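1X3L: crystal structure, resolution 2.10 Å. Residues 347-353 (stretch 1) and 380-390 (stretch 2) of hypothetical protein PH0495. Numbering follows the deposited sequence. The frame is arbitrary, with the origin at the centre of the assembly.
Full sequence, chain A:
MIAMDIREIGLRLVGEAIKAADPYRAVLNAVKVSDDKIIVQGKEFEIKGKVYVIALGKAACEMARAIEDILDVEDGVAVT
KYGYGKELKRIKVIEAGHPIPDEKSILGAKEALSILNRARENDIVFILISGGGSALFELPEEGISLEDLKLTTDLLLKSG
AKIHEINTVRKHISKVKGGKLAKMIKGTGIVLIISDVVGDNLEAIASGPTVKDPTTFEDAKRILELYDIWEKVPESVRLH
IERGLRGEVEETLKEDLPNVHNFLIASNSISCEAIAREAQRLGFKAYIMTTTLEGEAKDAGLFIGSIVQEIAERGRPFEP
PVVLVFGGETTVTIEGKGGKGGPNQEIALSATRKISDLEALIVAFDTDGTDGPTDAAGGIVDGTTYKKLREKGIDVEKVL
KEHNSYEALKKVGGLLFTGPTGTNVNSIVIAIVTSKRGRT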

# COMPACT_ATOMS: atom_id res chain seq x y z
N ILE A 347 -6.87 -7.62 -17.85
CA ILE A 347 -6.61 -6.33 -18.49
C ILE A 347 -5.78 -6.59 -19.74
O ILE A 347 -6.11 -6.14 -20.84
CB ILE A 347 -5.79 -5.39 -17.58
CG1 ILE A 347 -6.67 -4.85 -16.44
CG2 ILE A 347 -5.20 -4.26 -18.41
CD1 ILE A 347 -5.91 -3.95 -15.47
N ALA A 348 -4.68 -7.32 -19.55
CA ALA A 348 -3.77 -7.66 -20.64
C ALA A 348 -4.44 -8.43 -21.77
O ALA A 348 -4.32 -8.07 -22.94
CB ALA A 348 -2.60 -8.47 -20.09
N LEU A 349 -5.15 -9.50 -21.41
CA LEU A 349 -5.80 -10.33 -22.42
C LEU A 349 -6.90 -9.59 -23.16
O LEU A 349 -7.04 -9.72 -24.38
CB LEU A 349 -6.37 -11.60 -21.77
CG LEU A 349 -7.05 -12.59 -22.72
CD1 LEU A 349 -6.02 -13.15 -23.72
CD2 LEU A 349 -7.67 -13.73 -21.92
N SER A 350 -7.67 -8.78 -22.44
CA SER A 350 -8.77 -8.04 -23.05
C SER A 350 -8.26 -7.04 -24.09
O SER A 350 -8.91 -6.79 -25.10
CB SER A 350 -9.58 -7.32 -21.98
OG SER A 350 -10.74 -6.73 -22.53
N ALA A 351 -7.09 -6.47 -23.82
CA ALA A 351 -6.51 -5.48 -24.72
C ALA A 351 -5.87 -6.05 -25.97
O ALA A 351 -5.64 -5.31 -26.92
CB ALA A 351 -5.48 -4.63 -23.95
N THR A 352 -5.58 -7.36 -25.99
CA THR A 352 -4.92 -7.97 -27.15
C THR A 352 -5.54 -7.69 -28.51
O THR A 352 -4.81 -7.41 -29.47
CB THR A 352 -4.80 -9.51 -27.02
OG1 THR A 352 -6.10 -10.09 -26.86
CG2 THR A 352 -3.92 -9.88 -25.83
N ARG A 353 -6.86 -7.77 -28.63
CA ARG A 353 -7.48 -7.54 -29.92
C ARG A 353 -7.30 -6.11 -30.44
O ARG A 353 -6.99 -5.90 -31.61
CB ARG A 353 -8.97 -7.89 -29.89
CG ARG A 353 -9.61 -7.87 -31.28
CD ARG A 353 -10.89 -8.69 -31.33
NE ARG A 353 -11.30 -8.97 -32.70
CZ ARG A 353 -12.23 -9.86 -33.04
NH1 ARG A 353 -12.85 -10.57 -32.10
NH2 ARG A 353 -12.55 -10.05 -34.32
N ILE A 380 1.35 -9.81 -19.90
CA ILE A 380 2.16 -8.96 -20.77
C ILE A 380 1.86 -9.41 -22.19
O ILE A 380 2.03 -10.58 -22.54
CB ILE A 380 3.68 -9.08 -20.43
CG1 ILE A 380 4.50 -8.23 -21.40
CG2 ILE A 380 4.12 -10.55 -20.45
CD1 ILE A 380 5.98 -8.12 -21.02
N VAL A 381 1.38 -8.47 -23.01
CA VAL A 381 1.00 -8.76 -24.38
C VAL A 381 1.51 -7.68 -25.33
O VAL A 381 1.79 -6.56 -24.91
CB VAL A 381 -0.55 -8.81 -24.51
CG1 VAL A 381 -1.13 -9.94 -23.66
CG2 VAL A 381 -1.15 -7.47 -24.06
N ASP A 382 1.63 -8.02 -26.60
CA ASP A 382 2.08 -7.05 -27.59
C ASP A 382 1.22 -7.15 -28.83
O ASP A 382 0.19 -7.84 -28.83
CB ASP A 382 3.56 -7.25 -27.93
CG ASP A 382 3.88 -8.66 -28.41
OD1 ASP A 382 3.06 -9.23 -29.17
OD2 ASP A 382 4.94 -9.19 -28.03
N GLY A 383 1.63 -6.47 -29.90
CA GLY A 383 0.87 -6.48 -31.14
C GLY A 383 0.79 -7.81 -31.88
O GLY A 383 0.02 -7.94 -32.84
N THR A 384 1.56 -8.80 -31.44
CA THR A 384 1.53 -10.10 -32.09
C THR A 384 0.69 -11.11 -31.31
O THR A 384 0.35 -12.17 -31.83
CB THR A 384 2.93 -10.72 -32.20
OG1 THR A 384 3.34 -11.19 -30.91
CG2 THR A 384 3.93 -9.70 -32.71
N THR A 385 0.35 -10.77 -30.07
CA THR A 385 -0.39 -11.69 -29.21
C THR A 385 -1.75 -12.18 -29.70
O THR A 385 -2.02 -13.38 -29.66
CB THR A 385 -0.57 -11.10 -27.81
OG1 THR A 385 0.72 -10.72 -27.29
CG2 THR A 385 -1.18 -12.15 -26.89
N TYR A 386 -2.61 -11.27 -30.15
CA TYR A 386 -3.92 -11.68 -30.60
C TYR A 386 -3.83 -12.80 -31.65
O TYR A 386 -4.47 -13.85 -31.50
CB TYR A 386 -4.69 -10.50 -31.18
CG TYR A 386 -6.14 -10.84 -31.48
CD1 TYR A 386 -7.01 -11.18 -30.45
CD2 TYR A 386 -6.62 -10.87 -32.79
CE1 TYR A 386 -8.33 -11.55 -30.71
CE2 TYR A 386 -7.94 -11.24 -33.06
CZ TYR A 386 -8.78 -11.58 -32.02
OH TYR A 386 -10.08 -11.97 -32.28
N LYS A 387 -3.03 -12.60 -32.68
CA LYS A 387 -2.90 -13.60 -33.73
C LYS A 387 -2.30 -14.91 -33.24
O LYS A 387 -2.63 -15.98 -33.76
CB LYS A 387 -2.12 -13.04 -34.92
CG LYS A 387 -2.95 -12.02 -35.70
CD LYS A 387 -2.27 -11.51 -36.97
CE LYS A 387 -3.21 -10.55 -37.72
NZ LYS A 387 -2.62 -9.97 -38.95
N LYS A 388 -1.43 -14.85 -32.23
CA LYS A 388 -0.85 -16.07 -31.69
C LYS A 388 -1.94 -16.85 -30.98
O LYS A 388 -1.97 -18.08 -31.04
CB LYS A 388 0.31 -15.74 -30.74
CG LYS A 388 1.56 -15.25 -31.46
CD LYS A 388 2.68 -14.85 -30.51
CE LYS A 388 3.88 -14.31 -31.29
NZ LYS A 388 4.97 -13.81 -30.39
N LEU A 389 -2.86 -16.14 -30.33
CA LEU A 389 -3.97 -16.76 -29.63
C LEU A 389 -4.92 -17.41 -30.64
O LEU A 389 -5.38 -18.54 -30.44
CB LEU A 389 -4.73 -15.71 -28.80
CG LEU A 389 -4.03 -15.13 -27.56
CD1 LEU A 389 -4.75 -13.88 -27.09
CD2 LEU A 389 -4.00 -16.18 -26.46
N ARG A 390 -5.20 -16.70 -31.73
CA ARG A 390 -6.08 -17.21 -32.77
C ARG A 390 -5.47 -18.41 -33.48
O ARG A 390 -6.18 -19.32 -33.91
CB ARG A 390 -6.42 -16.10 -33.77
CG ARG A 390 -7.19 -14.94 -33.15
CD ARG A 390 -8.49 -15.42 -32.51
NE ARG A 390 -9.45 -15.89 -33.51
CZ ARG A 390 -10.36 -16.82 -33.29
NH1 ARG A 390 -10.45 -17.41 -32.10
NH2 ARG A 390 -11.20 -17.17 -34.26
O HOH W 1 -2.45 -8.37 -29.97

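No direct hydrogen bond joins these two stretches; they meet through van der Waals packing and one shared water, burying 421 Å² in all. The helix of stretch 1 passes the strand and then the helix of stretch 2: the CA atoms of Ala348 and Ile380 lie 6.1 Å apart, and those of Thr352 and Tyr386 5.2 Å.

Tyr386 covers the most surface. Its ring offers one face to Arg353, whose CG lies 4.0 Å from the ring centroid and nearly on the ring normal, a CH-pi contact suited to the aliphatic part of an extended arginine. Farther out, Arg353 NH1 comes within 3.1 Å of Tyr386 OH, but the angle is too poor for a hydrogen bond.

Thr352 serves both polar and apolar needs. Its OG1 donates to Leu349 O (2.7 Å), satisfying the hydroxyl within its own stretch, while its methyl CG2 packs 3.5 Å from Val381 CG1 and 3.7 Å from Thr385 CG2. The water accepts from Tyr386 N (2.9 Å) and donates to Thr352 O (2.6 Å) and Asp382 O (2.9 Å), linking the backbones where the second helix begins.

Val381 points toward the first helix, where its methyls meet Ala348: Val381 CG2 lies 3.4 Å from Ala348 O, and Val381 CG1 lies 4.1 Å from Ala348 CB, a small apolar contact. Leu349 CD1 and Leu389 CD1, 3.7 Å apart, add a buried apolar contact.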